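Long-range contacts in Zgc:56074 (Danio rerio, PDB 3E9D), which probably hydrolyses fructose-2,6-bisphosphate, and also fructose-1,6-bisphosphate, as a histidine phosphatase that restrains glycolysis and diverts glucose into the pentose phosphate pathway: residues Ala39-Arg44 against Ile68-Asn72; Phe51-Phe55 against Arg142-His147. One frame throughout, in Å; residues are numbered along the deposited sequence.

Contact 1: residues Ala39-Arg44 against Ile68-Asn72; sequences AAAAGR and IILGN
Helical Ala-39 to Arg-44 packs against Ile-68 to Asn-72, the C-terminal part of helix 60-71: small Ala-39, Ala-40, Ala-42 and Gly-43 receive Ile-68, Ile-69 and Asn-72. Phi/psi stays near -65/-40 except at Asn-72 (-83/-9). The register is set by Gly-43 CA and Ile-69 CA, 3.8 Å apart, and by Ala-40 CA and Ile-68 CA at 6.0 Å. A modelled CB on Gly-43 would lie 2.8 Å from Asn-72 CB, a clash, so this is close backbone packing at a glycine. Apolar contacts flank it: Ile-68 (m, t) sets CG2 3.8 Å from Ala-39 CB and 4.1 Å from Ala-40 CB; Ile-69 CD1 is 4.3 Å from Ala-42 CB. Polar links are water-mediated: water 1 donates to Gly-43 O (2.7 Å) and Ile-69 O (2.8 Å); water 2 joins Arg-44 NH1 (2.9 Å) to Asn-72 OD1 (2.7 Å). Asn-72 (m, chi2 -81°) hydrogen-bonds from ND2 back to Ile-68 O (2.8 Å, 166°). Helices 33-45 and 60-71 thus pack together, with strand 53-56 between them in sequence and Leu-31 against Ile-68.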
loop_
_atom_site.group_PDB
_atom_site.type_symbol
_atom_site.label_atom_id
_atom_site.label_comp_id
_atom_site.label_asym_id
_atom_site.label_seq_id
_atom_site.Cartn_x
_atom_site.Cartn_y
_atom_site.Cartn_z
ATOM N N ALA A 39 -10.853 -8.851 -6.109
ATOM C CA ALA A 39 -10.821 -8.681 -4.644
ATOM C C ALA A 39 -11.031 -10.007 -3.938
ATOM O O ALA A 39 -10.363 -10.298 -2.947
ATOM C CB ALA A 39 -11.870 -7.655 -4.178
ATOM N N ALA A 40 -11.967 -10.811 -4.445
ATOM C CA ALA A 40 -12.232 -12.139 -3.882
ATOM C C ALA A 40 -11.024 -13.076 -4.031
ATOM O O ALA A 40 -10.687 -13.835 -3.099
ATOM C CB ALA A 40 -13.489 -12.747 -4.521
ATOM N N ALA A 41 -10.359 -12.993 -5.182
ATOM C CA ALA A 41 -9.157 -13.776 -5.447
ATOM C C ALA A 41 -8.018 -13.360 -4.519
ATOM O O ALA A 41 -7.281 -14.217 -4.022
ATOM C CB ALA A 41 -8.722 -13.659 -6.949
ATOM N N ALA A 42 -7.880 -12.053 -4.273
ATOM C CA ALA A 42 -6.881 -11.579 -3.310
ATOM C C ALA A 42 -7.274 -12.027 -1.902
ATOM O O ALA A 42 -6.410 -12.389 -1.114
ATOM C CB ALA A 42 -6.706 -10.033 -3.365
ATOM N N GLY A 43 -8.567 -12.015 -1.595
ATOM C CA GLY A 43 -9.035 -12.448 -0.266
ATOM C C GLY A 43 -8.758 -13.922 -0.001
ATOM O O GLY A 43 -8.292 -14.299 1.089
ATOM N N ARG A 44 -9.060 -14.759 -0.995
ATOM C CA ARG A 44 -8.680 -16.183 -0.963
ATOM C C ARG A 44 -7.153 -16.391 -0.828
ATOM O O ARG A 44 -6.704 -17.239 -0.085
ATOM C CB ARG A 44 -9.180 -16.881 -2.222
ATOM C CG ARG A 44 -10.694 -17.046 -2.244
ATOM C CD ARG A 44 -11.126 -18.050 -3.328
ATOM N NE ARG A 44 -10.817 -17.558 -4.675
ATOM C CZ ARG A 44 -11.600 -16.756 -5.385
ATOM N NH1 ARG A 44 -12.762 -16.320 -4.904
ATOM N NH2 ARG A 44 -11.221 -16.403 -6.601
ATOM N N ILE A 68 -14.016 -7.225 1.179
ATOM C CA ILE A 68 -14.018 -8.534 0.523
ATOM C C ILE A 68 -12.821 -9.361 0.971
ATOM O O ILE A 68 -12.932 -10.566 1.180
ATOM C CB ILE A 68 -14.092 -8.390 -1.005
ATOM C CG1 ILE A 68 -15.508 -7.933 -1.394
ATOM C CG2 ILE A 68 -13.790 -9.730 -1.713
ATOM C CD1 ILE A 68 -15.565 -7.199 -2.733
ATOM N N ILE A 69 -11.676 -8.717 1.140
ATOM C CA ILE A 69 -10.504 -9.426 1.611
ATOM C C ILE A 69 -10.737 -9.971 3.030
ATOM O O ILE A 69 -10.439 -11.134 3.316
ATOM C CB ILE A 69 -9.237 -8.537 1.515
ATOM C CG1 ILE A 69 -8.820 -8.403 0.025
ATOM C CG2 ILE A 69 -8.115 -9.112 2.355
ATOM C CD1 ILE A 69 -7.799 -7.294 -0.242
ATOM N N LEU A 70 -11.301 -9.143 3.898
ATOM C CA LEU A 70 -11.543 -9.565 5.281
ATOM C C LEU A 70 -12.674 -10.600 5.359
ATOM O O LEU A 70 -12.579 -11.529 6.116
ATOM C CB LEU A 70 -11.833 -8.374 6.183
ATOM C CG LEU A 70 -10.605 -7.519 6.531
ATOM C CD1 LEU A 70 -11.094 -6.245 7.204
ATOM C CD2 LEU A 70 -9.629 -8.274 7.439
ATOM N N GLY A 71 -13.713 -10.447 4.541
ATOM C CA GLY A 71 -14.784 -11.455 4.496
ATOM C C GLY A 71 -14.291 -12.840 4.123
ATOM O O GLY A 71 -14.820 -13.844 4.598
ATOM N N ASN A 72 -13.275 -12.890 3.262
ATOM C CA ASN A 72 -12.656 -14.155 2.848
ATOM C C ASN A 72 -11.601 -14.699 3.818
ATOM O O ASN A 72 -11.126 -15.833 3.671
ATOM C CB ASN A 72 -12.041 -13.974 1.470
ATOM C CG ASN A 72 -13.061 -14.108 0.371
ATOM O OD1 ASN A 72 -13.421 -15.216 -0.021
ATOM N ND2 ASN A 72 -13.547 -12.981 -0.128
HETATM O O HOH W 1 -8.132 -12.752 3.310
HETATM O O HOH W 2 -14.047 -16.405 -2.319
#

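Contact 2: residues Phe51-Phe55 against Arg142-His147; sequences FTNVF and RMFEEH
Strand 53-55 packs against the C-terminal end of helix 125-146; the axes of 53-55 and 142-146 approach to 11.3 Å, with N-to-C directions 158° apart, nearly antiparallel, as is common where helices pack on the parallel part of a mixed alpha/beta sheet. Asn-53 and Met-143 define the register, CA to CA 8.2 Å. Asn-53 and Phe-55 direct CA-to-CB toward the helix; Val-54, between them, points away. His-147 leaves helical phi/psi (-114/42).

Asn-53 (m, chi2 86°) is the polar hub. Its OD1 accepts two hydrogen bonds, from His-147 NE2 (2.8 Å, 153°) and from Thr-52 OG1 (2.7 Å, Thr-52 in p). Its ND2 donates to Glu-146 OE1 (3.0 Å, 140°), for which Glu-146 is extended (t, t). Water 3 donates to both Glu-146 OE2 (2.7 Å) and Thr-52 O (2.8 Å), and Thr-52 OG1 is also bonded to His-177 N. Beside this network, Met-143 (m, m) brings CE to 3.2 Å from Phe-55 CZ and 3.3 Å from Asn-53 ND2, while Arg-142 CD lies 3.4 Å from Phe-55 CE1; both carbons meet the edge of the Phe-55 ring.

With two donors on OD1 and a carboxylate on ND2, the Asn-53 amide has a defined orientation, and the bond from His-147 requires a proton on NE2.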
loop_
_atom_site.group_PDB
_atom_site.type_symbol
_atom_site.label_atom_id
_atom_site.label_comp_id
_atom_site.label_asym_id
_atom_site.label_seq_id
_atom_site.Cartn_x
_atom_site.Cartn_y
_atom_site.Cartn_z
ATOM N N PHE A 51 -4.446 -10.737 10.000
ATOM C CA PHE A 51 -4.198 -9.306 10.035
ATOM C C PHE A 51 -4.693 -8.761 11.363
ATOM O O PHE A 51 -5.883 -8.759 11.621
ATOM C CB PHE A 51 -4.871 -8.619 8.845
ATOM C CG PHE A 51 -4.390 -9.124 7.511
ATOM C CD1 PHE A 51 -3.074 -8.885 7.096
ATOM C CD2 PHE A 51 -5.241 -9.852 6.674
ATOM C CE1 PHE A 51 -2.616 -9.344 5.857
ATOM C CE2 PHE A 51 -4.797 -10.326 5.421
ATOM C CZ PHE A 51 -3.484 -10.070 5.011
ATOM N N THR A 52 -3.756 -8.345 12.218
ATOM C CA THR A 52 -4.076 -7.750 13.524
ATOM C C THR A 52 -4.606 -6.343 13.363
ATOM O O THR A 52 -5.279 -5.813 14.242
ATOM C CB THR A 52 -2.818 -7.698 14.429
ATOM O OG1 THR A 52 -1.750 -7.046 13.722
ATOM C CG2 THR A 52 -2.360 -9.120 14.819
ATOM N N ASN A 53 -4.306 -5.716 12.239
ATOM C CA ASN A 53 -4.704 -4.334 12.029
ATOM C C ASN A 53 -5.013 -4.129 10.568
ATOM O O ASN A 53 -4.328 -4.691 9.716
ATOM C CB ASN A 53 -3.554 -3.399 12.412
ATOM C CG ASN A 53 -3.129 -3.558 13.861
ATOM O OD1 ASN A 53 -2.300 -4.414 14.190
ATOM N ND2 ASN A 53 -3.717 -2.755 14.735
ATOM N N VAL A 54 -6.037 -3.328 10.273
ATOM C CA VAL A 54 -6.413 -3.070 8.885
ATOM C C VAL A 54 -6.696 -1.565 8.666
ATOM O O VAL A 54 -7.484 -0.953 9.403
ATOM C CB VAL A 54 -7.649 -3.884 8.450
ATOM C CG1 VAL A 54 -8.035 -3.533 6.999
ATOM C CG2 VAL A 54 -7.421 -5.386 8.591
ATOM N N PHE A 55 -6.078 -1.003 7.633
ATOM C CA PHE A 55 -6.181 0.420 7.308
ATOM C C PHE A 55 -6.578 0.552 5.846
ATOM O O PHE A 55 -6.001 -0.111 4.967
ATOM C CB PHE A 55 -4.851 1.134 7.574
ATOM C CG PHE A 55 -4.321 0.890 8.960
ATOM C CD1 PHE A 55 -4.839 1.590 10.034
ATOM C CD2 PHE A 55 -3.364 -0.096 9.194
ATOM C CE1 PHE A 55 -4.396 1.336 11.336
ATOM C CE2 PHE A 55 -2.905 -0.359 10.499
ATOM C CZ PHE A 55 -3.424 0.361 11.567
ATOM N N ARG A 142 0.269 3.778 16.504
ATOM C CA ARG A 142 -0.836 2.849 16.750
ATOM C C ARG A 142 -0.375 1.398 16.947
ATOM O O ARG A 142 -0.891 0.713 17.815
ATOM C CB ARG A 142 -1.886 2.923 15.626
ATOM C CG ARG A 142 -3.148 2.064 15.911
ATOM C CD ARG A 142 -4.073 1.993 14.704
ATOM N NE ARG A 142 -4.645 3.307 14.401
ATOM C CZ ARG A 142 -5.797 3.761 14.899
ATOM N NH1 ARG A 142 -6.519 3.010 15.724
ATOM N NH2 ARG A 142 -6.227 4.971 14.571
ATOM N N MET A 143 0.573 0.928 16.133
ATOM C CA MET A 143 1.088 -0.445 16.267
ATOM C C MET A 143 1.812 -0.600 17.609
ATOM O O MET A 143 1.656 -1.611 18.305
ATOM C CB MET A 143 2.036 -0.836 15.114
ATOM C CG MET A 143 1.394 -0.915 13.695
ATOM S SD MET A 143 -0.072 -2.008 13.573
ATOM C CE MET A 143 -1.337 -0.775 13.713
ATOM N N PHE A 144 2.595 0.412 17.965
ATOM C CA PHE A 144 3.352 0.373 19.203
ATOM C C PHE A 144 2.426 0.361 20.419
ATOM O O PHE A 144 2.636 -0.422 21.323
ATOM C CB PHE A 144 4.324 1.545 19.279
ATOM C CG PHE A 144 5.415 1.357 20.286
ATOM C CD1 PHE A 144 6.557 0.649 19.955
ATOM C CD2 PHE A 144 5.297 1.890 21.558
ATOM C CE1 PHE A 144 7.573 0.479 20.885
ATOM C CE2 PHE A 144 6.297 1.724 22.498
ATOM C CZ PHE A 144 7.438 1.022 22.164
ATOM N N GLU A 145 1.412 1.225 20.426
ATOM C CA GLU A 145 0.451 1.301 21.536
ATOM C C GLU A 145 -0.332 0.008 21.719
ATOM O O GLU A 145 -0.651 -0.372 22.834
ATOM C CB GLU A 145 -0.593 2.374 21.274
ATOM C CG GLU A 145 -0.159 3.777 21.521
ATOM C CD GLU A 145 -1.091 4.769 20.846
ATOM O OE1 GLU A 145 -2.049 4.327 20.164
ATOM O OE2 GLU A 145 -0.855 5.989 20.969
ATOM N N GLU A 146 -0.684 -0.637 20.615
ATOM C CA GLU A 146 -1.480 -1.842 20.696
ATOM C C GLU A 146 -0.701 -3.140 20.919
ATOM O O GLU A 146 -1.254 -4.117 21.423
ATOM C CB GLU A 146 -2.328 -1.987 19.442
ATOM C CG GLU A 146 -3.006 -3.332 19.373
ATOM C CD GLU A 146 -4.089 -3.402 18.314
ATOM O OE1 GLU A 146 -4.341 -2.370 17.621
ATOM O OE2 GLU A 146 -4.685 -4.501 18.194
ATOM N N HIS A 147 0.563 -3.186 20.526
ATOM C CA HIS A 147 1.255 -4.478 20.540
ATOM C C HIS A 147 2.407 -4.594 21.550
ATOM O O HIS A 147 3.449 -5.157 21.261
ATOM C CB HIS A 147 1.667 -4.873 19.121
ATOM C CG HIS A 147 0.511 -5.001 18.186
ATOM N ND1 HIS A 147 -0.350 -6.077 18.217
ATOM C CD2 HIS A 147 0.049 -4.175 17.217
ATOM C CE1 HIS A 147 -1.282 -5.915 17.296
ATOM N NE2 HIS A 147 -1.061 -4.772 16.674
HETATM O O HOH W 3 -5.303 -6.760 16.840
#

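How the contacts relate
Contacts 1 and 2 lie 20 Å apart, centre to centre, both within the histidine phosphatase domain. Their segments alternate along the chain: helix 33-45, strand 53-56, helix 60-71, then, much later, helix 125-146. Strand 53-56, inside the mixed sheet between 81-83 and 177-182, relates the two. Its Asn-53 and Phe-55 side chains start toward helix 125-146, whereas Val-54 starts away from it and its CG2 meets Leu-70 CD2 at 3.8 Å. The helix pair of contact 1 and the helix of contact 2 therefore lie on opposite faces of the sheet, giving the three-layer alpha/beta/alpha sandwich of this family, within which catalytic His-11 sits about 8 Å from Ala-39, side chain to side chain.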